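Local coordinates for protein branched-chain phosphotransacylase (Enterococcus faecalis, PDB 1YCO) that probably transfers acyl groups, as expected for a member of the phosphate acetyltransferase and butyryltransferase family, at residues F34-N39 and S52-V57; H148-L153 and M210-I215. All blocks are in the same frame, centred on the assembly; numbering follows the deposited sequence.

Contact 1: F34-N39 and S52-V57; sequences FDTNEN and SDEAAV
Thr-36 and Val-57 meet through branches set by their first torsions. In Thr-36, chi1 of 47° puts OG1 between the backbone N and the carbonyl carbon and CG2 anti to the carbonyl carbon, beside the N; in Val-57, CG1 stands anti to the backbone N (chi1 -179°) and CG2 lies beside that N. The methyls CG2 of Thr-36 and CG2 of Val-57 then lie 3.6 Å apart, and the same Thr-36 methyl reaches the backbone just before the helix, with CG2 of Thr-36 3.3 Å from C of Asp-53. The other branch of Val-57 works on Phe-34: its CG1 sits 3.3 Å from Phe-34 O and 3.8 Å from Phe-34 CB, while the phenyl ring itself leads away from this segment.

One polar link joins the segments, a weak hydrogen bond from Thr-36 OG1 to Glu-54 OE1 at 3.3 Å, formed where the two side chains cross at about a right angle and the Glu-54 chain bends at chi2. An aspartate braces the backbone on each side of the contact. Asp-35 OD1 accepts from Asn-37 N at 3.0 Å, approached 55° out of the carboxylate plane, which makes an Asx turn where the chain leaves the strand. Asp-53 is the N-cap of the helix, its OD2 accepting from Ala-55 N at 3.2 Å.

The contact therefore packs the C-terminal end of parallel strand 29-35 against the N-terminal turn of helix 54-66, in an alpha/beta domain; strand 47-50, between them in sequence, lies beside strand 29-35 at the sheet edge within this chain. The Phe-34 ring continues onto Glu-60, Ala-61 and Leu-64 farther along that helix and onto Val-49, while backbone bonds to Ile-6 and Gly-8 tie Phe-34 to the strand 2-7 side.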
# COMPACT_ATOMS: atom_id res chain seq x y z
N PHE A 34 15.10 -30.23 9.46
CA PHE A 34 15.04 -31.30 8.48
C PHE A 34 15.53 -30.73 7.15
O PHE A 34 15.12 -29.64 6.77
CB PHE A 34 13.61 -31.80 8.29
CG PHE A 34 12.89 -32.12 9.57
CD1 PHE A 34 12.42 -31.10 10.38
CD2 PHE A 34 12.65 -33.44 9.93
CE1 PHE A 34 11.72 -31.38 11.55
CE2 PHE A 34 11.94 -33.74 11.09
CZ PHE A 34 11.48 -32.71 11.90
N ASP A 35 16.38 -31.45 6.45
CA ASP A 35 16.87 -30.94 5.17
C ASP A 35 17.55 -32.03 4.35
O ASP A 35 18.06 -33.02 4.88
CB ASP A 35 17.87 -29.79 5.42
CG ASP A 35 17.93 -28.78 4.28
OD1 ASP A 35 17.80 -29.20 3.10
OD2 ASP A 35 18.13 -27.58 4.55
N THR A 36 17.54 -31.85 3.03
CA THR A 36 18.18 -32.80 2.14
C THR A 36 19.65 -32.42 2.05
O THR A 36 20.47 -33.22 1.61
CB THR A 36 17.55 -32.76 0.74
OG1 THR A 36 17.42 -31.40 0.31
CG2 THR A 36 16.18 -33.43 0.75
N ASN A 37 19.97 -31.20 2.46
CA ASN A 37 21.35 -30.69 2.44
C ASN A 37 22.09 -31.20 3.68
O ASN A 37 21.48 -31.44 4.71
CB ASN A 37 21.35 -29.16 2.44
CG ASN A 37 22.71 -28.57 2.12
OD1 ASN A 37 23.28 -28.82 1.05
ND2 ASN A 37 23.24 -27.77 3.04
N GLU A 38 23.41 -31.36 3.58
CA GLU A 38 24.18 -31.85 4.71
C GLU A 38 24.06 -30.91 5.91
O GLU A 38 23.63 -29.77 5.77
CB GLU A 38 25.66 -32.03 4.34
CG GLU A 38 26.53 -32.60 5.47
CD GLU A 38 26.09 -34.01 5.91
OE1 GLU A 38 26.75 -34.99 5.51
OE2 GLU A 38 25.08 -34.12 6.65
N ASN A 39 24.44 -31.41 7.08
CA ASN A 39 24.36 -30.64 8.31
C ASN A 39 25.47 -29.59 8.42
O ASN A 39 26.62 -29.84 8.05
CB ASN A 39 24.40 -31.58 9.51
CG ASN A 39 24.26 -30.86 10.82
OD1 ASN A 39 23.69 -29.77 10.88
ND2 ASN A 39 24.75 -31.48 11.89
N SER A 52 15.41 -37.84 2.40
CA SER A 52 15.61 -38.23 1.00
C SER A 52 15.41 -37.12 -0.03
O SER A 52 16.25 -36.92 -0.92
CB SER A 52 14.66 -39.38 0.63
OG SER A 52 14.85 -40.50 1.46
N ASP A 53 14.28 -36.43 0.08
CA ASP A 53 13.92 -35.34 -0.82
C ASP A 53 13.08 -34.28 -0.10
O ASP A 53 12.77 -34.42 1.08
CB ASP A 53 13.13 -35.88 -2.03
CG ASP A 53 12.68 -34.77 -2.97
OD1 ASP A 53 13.55 -34.06 -3.53
OD2 ASP A 53 11.44 -34.60 -3.14
N GLU A 54 12.73 -33.23 -0.83
CA GLU A 54 11.94 -32.13 -0.29
C GLU A 54 10.59 -32.60 0.23
O GLU A 54 10.17 -32.21 1.32
CB GLU A 54 11.75 -31.05 -1.36
CG GLU A 54 13.07 -30.43 -1.84
CD GLU A 54 13.85 -29.77 -0.72
OE1 GLU A 54 15.03 -29.41 -0.93
OE2 GLU A 54 13.28 -29.61 0.39
N ALA A 55 9.91 -33.44 -0.55
CA ALA A 55 8.61 -33.96 -0.15
C ALA A 55 8.75 -34.65 1.20
O ALA A 55 7.85 -34.59 2.04
CB ALA A 55 8.10 -34.95 -1.19
N ALA A 56 9.89 -35.30 1.40
CA ALA A 56 10.16 -35.99 2.66
C ALA A 56 10.40 -34.96 3.78
O ALA A 56 9.82 -35.07 4.86
CB ALA A 56 11.37 -36.90 2.50
N VAL A 57 11.25 -33.97 3.49
CA VAL A 57 11.59 -32.90 4.43
C VAL A 57 10.33 -32.25 4.98
O VAL A 57 10.16 -32.10 6.19
CB VAL A 57 12.44 -31.77 3.74
CG1 VAL A 57 12.79 -30.69 4.75
CG2 VAL A 57 13.70 -32.35 3.13

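Contact 2: H148-L153 and M210-I215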
# COMPACT_ATOMS: atom_id res chain seq x y z
N HIS A 148 -10.63 -6.14 23.86
CA HIS A 148 -11.56 -5.49 22.93
C HIS A 148 -10.84 -4.72 21.82
O HIS A 148 -10.86 -3.49 21.79
CB HIS A 148 -12.48 -4.52 23.70
CG HIS A 148 -13.72 -4.16 22.95
ND1 HIS A 148 -14.79 -5.02 22.81
CD2 HIS A 148 -14.05 -3.05 22.24
CE1 HIS A 148 -15.72 -4.46 22.05
NE2 HIS A 148 -15.29 -3.26 21.70
N PRO A 149 -10.20 -5.44 20.89
CA PRO A 149 -9.46 -4.83 19.77
C PRO A 149 -10.28 -4.05 18.74
O PRO A 149 -11.38 -4.44 18.37
CB PRO A 149 -8.77 -6.03 19.14
CG PRO A 149 -9.75 -7.13 19.37
CD PRO A 149 -10.12 -6.91 20.82
N LYS A 150 -9.72 -2.94 18.28
CA LYS A 150 -10.37 -2.14 17.27
C LYS A 150 -9.91 -2.67 15.92
O LYS A 150 -8.71 -2.78 15.64
CB LYS A 150 -10.01 -0.65 17.44
CG LYS A 150 -10.52 -0.09 18.76
CD LYS A 150 -10.40 1.41 18.87
CE LYS A 150 -10.78 1.88 20.28
NZ LYS A 150 -11.08 3.35 20.36
N ILE A 151 -10.89 -3.02 15.09
CA ILE A 151 -10.65 -3.59 13.77
C ILE A 151 -11.21 -2.69 12.69
O ILE A 151 -12.43 -2.56 12.50
CB ILE A 151 -11.28 -4.99 13.68
CG1 ILE A 151 -10.78 -5.82 14.88
CG2 ILE A 151 -10.91 -5.66 12.36
CD1 ILE A 151 -11.38 -7.21 14.99
N ALA A 152 -10.29 -2.07 11.97
CA ALA A 152 -10.60 -1.17 10.90
C ALA A 152 -10.57 -1.86 9.55
O ALA A 152 -9.58 -2.51 9.18
CB ALA A 152 -9.62 0.00 10.91
N LEU A 153 -11.67 -1.73 8.82
CA LEU A 153 -11.81 -2.29 7.49
C LEU A 153 -11.40 -1.17 6.54
O LEU A 153 -12.15 -0.22 6.31
CB LEU A 153 -13.27 -2.69 7.25
CG LEU A 153 -13.77 -3.63 8.34
CD1 LEU A 153 -15.22 -4.03 8.07
CD2 LEU A 153 -12.88 -4.88 8.39
N MET A 210 -10.80 5.93 15.78
CA MET A 210 -10.18 7.18 15.39
C MET A 210 -8.67 7.19 15.55
O MET A 210 -8.14 7.55 16.61
CB MET A 210 -10.85 8.31 16.17
CG MET A 210 -12.35 8.39 15.89
SD MET A 210 -13.25 9.72 16.71
CE MET A 210 -13.35 9.08 18.37
N GLY A 211 -7.99 6.77 14.49
CA GLY A 211 -6.54 6.72 14.47
C GLY A 211 -5.91 5.84 15.52
O GLY A 211 -4.70 5.90 15.68
N ASP A 212 -6.71 5.03 16.21
CA ASP A 212 -6.21 4.14 17.24
C ASP A 212 -6.59 2.67 17.03
O ASP A 212 -6.82 1.96 18.00
CB ASP A 212 -6.68 4.61 18.63
CG ASP A 212 -8.19 4.45 18.83
OD1 ASP A 212 -8.94 4.32 17.83
OD2 ASP A 212 -8.65 4.46 20.00
N ALA A 213 -6.64 2.21 15.78
CA ALA A 213 -7.00 0.82 15.48
C ALA A 213 -5.93 -0.17 15.90
O ALA A 213 -4.74 0.12 15.83
CB ALA A 213 -7.28 0.67 14.00
N ASP A 214 -6.36 -1.35 16.34
CA ASP A 214 -5.42 -2.38 16.77
C ASP A 214 -5.10 -3.38 15.67
O ASP A 214 -4.07 -4.05 15.68
CB ASP A 214 -5.98 -3.09 17.99
CG ASP A 214 -6.20 -2.14 19.14
OD1 ASP A 214 -5.20 -1.59 19.63
OD2 ASP A 214 -7.36 -1.95 19.54
N ILE A 215 -6.02 -3.49 14.73
CA ILE A 215 -5.87 -4.40 13.62
C ILE A 215 -6.37 -3.71 12.36
O ILE A 215 -7.44 -3.10 12.34
CB ILE A 215 -6.72 -5.66 13.81
CG1 ILE A 215 -6.31 -6.38 15.09
CG2 ILE A 215 -6.59 -6.58 12.58
CD1 ILE A 215 -7.17 -7.57 15.43
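Lys-150 is gripped by segment 210-215 through both backbone and side chain. Its O accepts two amides, Asp-214 N at 2.8 Å and Ile-215 N at 2.9 Å; the C=O...N angle is 170° for Ile-215 but 135° for Asp-214, whose N is also tilted somewhat from the carbonyl plane. Lys-150 N donates to the anti lone pair of Asp-214 OD2, 2.9 Å away, in a nearly straight bond (N-H...O 170°). Two residues further along the same strand, Ala-152 N donates to Ile-215 O at 3.1 Å; together with Ile-215 N to Lys-150 O, this brackets Ile-151 and makes the parallel bridge Ile-151 to Ile-215.

Around this backbone core, the extended Lys-150 chain brings NZ to 2.7 Å from Asp-212 OD2, on its syn side and slightly out of the carboxylate plane, in a salt bridge. Ile-151 and Ile-215 lie side by side, CG1 of Ile-151 4.0 Å from CD1 of Ile-215, and Ala-152 CB meets Ala-213 CB at 3.9 Å.

Met-210 N donates to Asp-212 OD1 from above the carboxylate plane, which helps to orient it, while helix 127-143 covers the two isoleucines through Val-134, Ala-137 and Ala-141.

Chemically, the Asp-214 carboxylate takes a strand amide and the Asp-212 carboxylate an ammonium, so two acids besides main-chain bonds fasten the loop entering strand 215-217 to strand 150-154, and Asp-212 probably offsets the lysine charge.

Overall arrangement
From the N terminus, the chain runs through strand 29-35, and contact 1 closes a short loop of 12 residues that include strand 47-50, by bringing helix 54-66 back against the strand end. Contact 2 opens only later: strand 150-154 is joined to the entry of strand 215-217 after 56 residues that include helices 165-177, 191-195 and 197-202 and strand 184-189. The two are therefore in series, neither nested nor crossed. Contact 1 belongs to the parallel five-stranded sheet, contact 2 to the mixed six-stranded one. Their centres are 43 Å apart, on opposite sides of the chain's centre, and their nearest atoms are about 31 Å apart, so they do not meet.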